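PDB 3NRV: putative transcriptional regulator (MarR/EmrR family) from Acinetobacter sp. ADP1, which probably binds DNA and regulates transcription as a MarR/EmrR-type factor. Local coordinates for residues Ile46-Ile60 against Arg94-Tyr108. Residues are numbered along the deposited sequence; the frame is centred on the assembly and turned at random. Where two conformers were deposited one is given.
Sequences ISVLSSASDCSVQKI and RTYAINLTEMGQELY. With SO4 (sulfate ion), chain N.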
loop_
_atom_site.group_PDB
_atom_site.type_symbol
_atom_site.label_atom_id
_atom_site.label_comp_id
_atom_site.label_asym_id
_atom_site.label_seq_id
_atom_site.Cartn_x
_atom_site.Cartn_y
_atom_site.Cartn_z
ATOM N N ILE C 46 -3.265 -8.390 10.136
ATOM C CA ILE C 46 -3.855 -9.663 10.549
ATOM C C ILE C 46 -3.333 -10.793 9.665
ATOM O O ILE C 46 -2.961 -11.873 10.148
ATOM C CB ILE C 46 -5.409 -9.566 10.519
ATOM C CG1 ILE C 46 -5.881 -8.807 11.762
ATOM C CG2 ILE C 46 -6.060 -10.941 10.473
ATOM C CD1 ILE C 46 -7.217 -8.206 11.589
ATOM N N SER C 47 -3.280 -10.538 8.365
ATOM C CA SER C 47 -2.830 -11.562 7.432
ATOM C C SER C 47 -1.345 -11.901 7.651
ATOM O O SER C 47 -0.928 -13.059 7.526
ATOM C CB SER C 47 -3.114 -11.142 5.986
ATOM O OG SER C 47 -2.478 -12.026 5.083
ATOM N N VAL C 48 -0.547 -10.900 8.007
ATOM C CA VAL C 48 0.862 -11.162 8.346
ATOM C C VAL C 48 0.963 -11.993 9.626
ATOM O O VAL C 48 1.705 -12.961 9.680
ATOM C CB VAL C 48 1.710 -9.879 8.495
ATOM C CG1 VAL C 48 3.097 -10.203 9.090
ATOM C CG2 VAL C 48 1.861 -9.200 7.149
ATOM N N LEU C 49 0.183 -11.642 10.642
ATOM C CA LEU C 49 0.212 -12.374 11.905
ATOM C C LEU C 49 -0.216 -13.841 11.733
ATOM O O LEU C 49 0.265 -14.726 12.440
ATOM C CB LEU C 49 -0.651 -11.674 12.960
ATOM C CG LEU C 49 -0.223 -10.252 13.358
ATOM C CD1 LEU C 49 -1.158 -9.652 14.340
ATOM C CD2 LEU C 49 1.183 -10.297 13.948
ATOM N N SER C 50 -1.093 -14.126 10.779
ATOM C CA SER C 50 -1.536 -15.509 10.632
ATOM C C SER C 50 -0.447 -16.375 9.997
ATOM O O SER C 50 -0.487 -17.599 10.095
ATOM C CB SER C 50 -2.809 -15.589 9.787
ATOM O OG SER C 50 -2.476 -15.520 8.415
ATOM N N SER C 51 0.516 -15.731 9.338
ATOM C CA SER C 51 1.462 -16.400 8.447
ATOM C C SER C 51 2.813 -16.600 9.096
ATOM O O SER C 51 3.578 -17.481 8.715
ATOM C CB SER C 51 1.700 -15.546 7.194
ATOM O OG SER C 51 0.578 -15.527 6.332
ATOM N N ALA C 52 3.133 -15.757 10.059
ATOM C CA ALA C 52 4.497 -15.721 10.529
ATOM C C ALA C 52 4.599 -15.862 12.023
ATOM O O ALA C 52 3.635 -15.658 12.771
ATOM C CB ALA C 52 5.201 -14.444 10.052
ATOM N N SER C 53 5.802 -16.222 12.439
ATOM C CA SER C 53 6.128 -16.375 13.837
ATOM C C SER C 53 6.969 -15.187 14.288
ATOM O O SER C 53 7.641 -14.533 13.469
ATOM C CB SER C 53 6.890 -17.689 14.045
ATOM O OG SER C 53 7.570 -18.069 12.857
ATOM N N ASP C 54 6.921 -14.929 15.594
ATOM C CA ASP C 54 7.674 -13.866 16.229
ATOM C C ASP C 54 7.541 -12.560 15.469
ATOM O O ASP C 54 8.539 -11.952 15.061
ATOM C CB ASP C 54 9.143 -14.265 16.415
ATOM C CG ASP C 54 9.654 -15.170 15.309
ATOM O OD1 ASP C 54 9.738 -16.392 15.539
ATOM O OD2 ASP C 54 9.985 -14.667 14.216
ATOM N N CYS C 55 6.298 -12.124 15.276
ATOM C CA CYS C 55 6.061 -10.833 14.659
ATOM C C CYS C 55 6.232 -9.710 15.663
ATOM O O CYS C 55 5.337 -9.440 16.456
ATOM C CB CYS C 55 4.662 -10.788 14.049
ATOM S SG CYS C 55 4.627 -11.821 12.583
ATOM N N SER C 56 7.393 -9.069 15.626
ATOM C CA SER C 56 7.571 -7.798 16.312
ATOM C C SER C 56 7.023 -6.722 15.396
ATOM O O SER C 56 6.722 -6.988 14.232
ATOM C CB SER C 56 9.064 -7.534 16.504
ATOM O OG SER C 56 9.698 -7.602 15.237
ATOM N N VAL C 57 6.924 -5.496 15.899
ATOM C CA VAL C 57 6.556 -4.375 15.046
ATOM C C VAL C 57 7.561 -4.232 13.915
ATOM O O VAL C 57 7.186 -3.959 12.769
ATOM C CB VAL C 57 6.439 -3.070 15.865
ATOM C CG1 VAL C 57 6.320 -1.866 14.965
ATOM C CG2 VAL C 57 5.247 -3.164 16.805
ATOM N N GLN C 58 8.848 -4.423 14.225
ATOM C CA GLN C 58 9.882 -4.374 13.187
ATOM C C GLN C 58 9.613 -5.375 12.054
ATOM O O GLN C 58 9.675 -5.038 10.877
ATOM C CB GLN C 58 11.267 -4.678 13.773
ATOM C CG GLN C 58 12.391 -4.615 12.742
ATOM C CD GLN C 58 12.612 -3.211 12.211
ATOM O OE1 GLN C 58 12.357 -2.923 11.035
ATOM N NE2 GLN C 58 13.085 -2.325 13.076
ATOM N N LYS C 59 9.354 -6.623 12.415
ATOM C CA LYS C 59 9.118 -7.642 11.393
ATOM C C LYS C 59 7.875 -7.336 10.534
ATOM O O LYS C 59 7.894 -7.526 9.316
ATOM C CB LYS C 59 9.029 -9.041 12.014
ATOM C CG LYS C 59 8.800 -10.135 10.976
ATOM C CD LYS C 59 8.916 -11.529 11.585
ATOM C CE LYS C 59 8.747 -12.610 10.526
ATOM N NZ LYS C 59 9.130 -13.955 11.072
ATOM N N ILE C 60 6.806 -6.842 11.163
ATOM C CA ILE C 60 5.589 -6.516 10.409
ATOM C C ILE C 60 5.879 -5.367 9.431
ATOM O O ILE C 60 5.492 -5.408 8.260
ATOM C CB ILE C 60 4.400 -6.182 11.359
ATOM C CG1 ILE C 60 4.042 -7.395 12.227
ATOM C CG2 ILE C 60 3.175 -5.707 10.582
ATOM C CD1 ILE C 60 3.247 -7.017 13.476
ATOM N N ARG C 94 13.932 -14.486 24.199
ATOM C CA ARG C 94 13.457 -13.889 22.961
ATOM C C ARG C 94 12.628 -12.630 23.246
ATOM O O ARG C 94 12.137 -12.429 24.354
ATOM C CB ARG C 94 12.617 -14.911 22.200
ATOM C CG ARG C 94 11.673 -15.664 23.105
ATOM C CD ARG C 94 10.898 -16.724 22.359
ATOM N NE ARG C 94 9.980 -16.139 21.386
ATOM C CZ ARG C 94 8.959 -16.791 20.837
ATOM N NH1 ARG C 94 8.715 -18.055 21.177
ATOM N NH2 ARG C 94 8.181 -16.174 19.955
ATOM N N THR C 95 12.468 -11.791 22.234
ATOM C CA THR C 95 11.697 -10.575 22.389
ATOM C C THR C 95 10.184 -10.822 22.469
ATOM O O THR C 95 9.695 -11.945 22.305
ATOM C CB THR C 95 12.009 -9.607 21.246
ATOM O OG1 THR C 95 11.275 -9.976 20.062
ATOM C CG2 THR C 95 13.482 -9.652 20.969
ATOM N N TYR C 96 9.449 -9.753 22.742
ATOM C CA TYR C 96 8.003 -9.797 22.713
ATOM C C TYR C 96 7.564 -10.191 21.296
ATOM O O TYR C 96 8.343 -10.115 20.341
ATOM C CB TYR C 96 7.448 -8.421 23.053
ATOM C CG TYR C 96 7.541 -7.448 21.902
ATOM C CD1 TYR C 96 6.430 -7.184 21.103
ATOM C CD2 TYR C 96 8.739 -6.804 21.595
ATOM C CE1 TYR C 96 6.505 -6.295 20.040
ATOM C CE2 TYR C 96 8.820 -5.910 20.525
ATOM C CZ TYR C 96 7.686 -5.664 19.749
ATOM O OH TYR C 96 7.730 -4.787 18.678
ATOM N N ALA C 97 6.315 -10.606 21.158
ATOM C CA ALA C 97 5.753 -10.824 19.831
ATOM C C ALA C 97 4.292 -10.385 19.823
ATOM O O ALA C 97 3.649 -10.347 20.872
ATOM C CB ALA C 97 5.881 -12.311 19.427
ATOM N N ILE C 98 3.772 -10.041 18.649
ATOM C CA ILE C 98 2.346 -9.737 18.517
ATOM C C ILE C 98 1.657 -11.014 18.015
ATOM O O ILE C 98 2.127 -11.632 17.052
ATOM C CB ILE C 98 2.113 -8.603 17.508
ATOM C CG1 ILE C 98 2.951 -7.354 17.867
ATOM C CG2 ILE C 98 0.597 -8.274 17.375
ATOM C CD1 ILE C 98 2.562 -6.734 19.216
ATOM N N ASN C 99 0.565 -11.415 18.661
ATOM C CA ASN C 99 -0.190 -12.598 18.228
ATOM C C ASN C 99 -1.675 -12.299 18.028
ATOM O O ASN C 99 -2.252 -11.486 18.743
ATOM C CB ASN C 99 -0.117 -13.724 19.266
ATOM C CG ASN C 99 1.295 -14.194 19.550
ATOM O OD1 ASN C 99 2.162 -14.211 18.681
ATOM N ND2 ASN C 99 1.517 -14.611 20.781
ATOM N N LEU C 100 -2.300 -13.005 17.092
ATOM C CA LEU C 100 -3.759 -12.962 16.967
ATOM C C LEU C 100 -4.397 -13.557 18.222
ATOM O O LEU C 100 -3.888 -14.522 18.774
ATOM C CB LEU C 100 -4.213 -13.777 15.750
ATOM C CG LEU C 100 -3.770 -13.251 14.384
ATOM C CD1 LEU C 100 -4.079 -14.254 13.285
ATOM C CD2 LEU C 100 -4.456 -11.919 14.120
ATOM N N THR C 101 -5.487 -12.979 18.691
ATOM C CA THR C 101 -6.272 -13.652 19.724
ATOM C C THR C 101 -7.081 -14.753 19.024
ATOM O O THR C 101 -6.996 -14.911 17.797
ATOM C CB THR C 101 -7.244 -12.698 20.368
ATOM O OG1 THR C 101 -8.063 -12.126 19.338
ATOM C CG2 THR C 101 -6.495 -11.572 21.132
ATOM N N GLU C 102 -7.868 -15.511 19.782
ATOM C CA GLU C 102 -8.766 -16.481 19.153
ATOM C C GLU C 102 -9.737 -15.777 18.194
ATOM O O GLU C 102 -10.014 -16.277 17.109
ATOM C CB GLU C 102 -9.541 -17.300 20.196
ATOM C CG GLU C 102 -10.205 -18.552 19.609
ATOM C CD GLU C 102 -11.036 -19.334 20.631
ATOM O OE1 GLU C 102 -11.156 -20.574 20.483
ATOM O OE2 GLU C 102 -11.569 -18.710 21.579
HETATM N N MSE C 103 -10.240 -14.610 18.584
HETATM C CA MSE C 103 -11.112 -13.850 17.684
HETATM C C MSE C 103 -10.387 -13.348 16.432
HETATM O O MSE C 103 -10.961 -13.325 15.347
HETATM C CB MSE C 103 -11.804 -12.685 18.397
HETATM C CG MSE C 103 -12.795 -11.953 17.494
HETATM SE SE MSE C 103 -14.033 -10.733 18.424
HETATM C CE MSE C 103 -13.400 -10.993 20.234
ATOM N N GLY C 104 -9.125 -12.944 16.569
ATOM C CA GLY C 104 -8.370 -12.533 15.401
ATOM C C GLY C 104 -8.123 -13.706 14.460
ATOM O O GLY C 104 -8.139 -13.549 13.242
ATOM N N GLN C 105 -7.897 -14.892 15.016
ATOM C CA GLN C 105 -7.749 -16.084 14.181
ATOM C C GLN C 105 -9.061 -16.404 13.439
ATOM O O GLN C 105 -9.044 -16.821 12.290
ATOM C CB GLN C 105 -7.296 -17.288 15.027
ATOM C CG GLN C 105 -5.877 -17.142 15.581
ATOM C CD GLN C 105 -5.464 -18.273 16.518
ATOM O OE1 GLN C 105 -6.299 -19.006 17.033
ATOM N NE2 GLN C 105 -4.163 -18.397 16.756
ATOM N N GLU C 106 -10.191 -16.229 14.115
ATOM C CA GLU C 106 -11.510 -16.479 13.491
ATOM C C GLU C 106 -11.733 -15.462 12.373
ATOM O O GLU C 106 -12.180 -15.806 11.282
ATOM C CB GLU C 106 -12.627 -16.331 14.515
ATOM C CG GLU C 106 -12.664 -17.406 15.591
ATOM C CD GLU C 106 -13.565 -16.996 16.745
ATOM O OE1 GLU C 106 -13.928 -15.814 16.814
ATOM O OE2 GLU C 106 -13.897 -17.837 17.599
ATOM N N LEU C 107 -11.398 -14.205 12.651
ATOM C CA LEU C 107 -11.503 -13.162 11.630
ATOM C C LEU C 107 -10.678 -13.557 10.403
ATOM O O LEU C 107 -11.162 -13.519 9.257
ATOM C CB LEU C 107 -11.048 -11.813 12.193
ATOM C CG LEU C 107 -11.012 -10.647 11.195
ATOM C CD1 LEU C 107 -12.374 -10.487 10.503
ATOM C CD2 LEU C 107 -10.604 -9.364 11.892
ATOM N N TYR C 108 -9.442 -13.987 10.637
ATOM C CA TYR C 108 -8.594 -14.367 9.516
ATOM C C TYR C 108 -9.229 -15.501 8.719
ATOM O O TYR C 108 -9.229 -15.500 7.487
ATOM C CB TYR C 108 -7.190 -14.772 9.979
ATOM C CG TYR C 108 -6.345 -15.211 8.818
ATOM C CD1 TYR C 108 -5.723 -14.282 7.992
ATOM C CD2 TYR C 108 -6.208 -16.565 8.516
ATOM C CE1 TYR C 108 -4.969 -14.691 6.893
ATOM C CE2 TYR C 108 -5.458 -16.985 7.433
ATOM C CZ TYR C 108 -4.838 -16.051 6.629
ATOM O OH TYR C 108 -4.095 -16.494 5.563
HETATM S S SO4 N . 5.021 -16.313 18.097
HETATM O O1 SO4 N . 4.854 -15.578 19.356
HETATM O O2 SO4 N . 5.114 -15.387 16.973
HETATM O O3 SO4 N . 6.218 -17.149 18.158
HETATM O O4 SO4 N . 3.867 -17.188 17.886
HETATM O O HOH W 1 -0.654 -14.953 15.715
HETATM O O HOH W 2 -1.402 -17.255 5.702
HETATM O O HOH W 3 3.631 -13.352 15.779
#
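Y108 carries its ring anti to the backbone N (chi1 178°), and this swings one ring face over S50. There S50 CB sits 3.5 Å from the centroid of the Y108 ring, almost on the ring normal, in a CH-pi contact. S50 OG lies over the same face, nearer the rim. A water joins Y108 OH to S51 OG, and Y108 OH also makes weak bonds to backbone N atoms of K6 and I7 of the second subunit.

At the other end, chi1 77° sets Y96 CG between the backbone N and the carbonyl carbon, and the ring reaches its OH to the start of helix 57-64. There it takes a nearly straight bond from V57 N, 3.0 Å to Y96 OH. S56 OG caps the same helix start by accepting from K59 N. Nearby, I98 N donates to C55 O at 2.8 Å.

Between these ends the contact is mostly apolar. L49 CD1 meets I98 CG2 at 3.8 Å, L49 CB rests on L100 CG, and I46 CD1 meets L107 CD2 at 3.6 Å. A water accepts from L100 N.

Strand 97-100 belongs to the wing of the winged helix-turn-helix. Apolar packing thus seats helix 40-51 against both the wing strand and helix 102-122, while two polar bonds tie Y96 and I98 to the start of helix 57-64 and the loop before it.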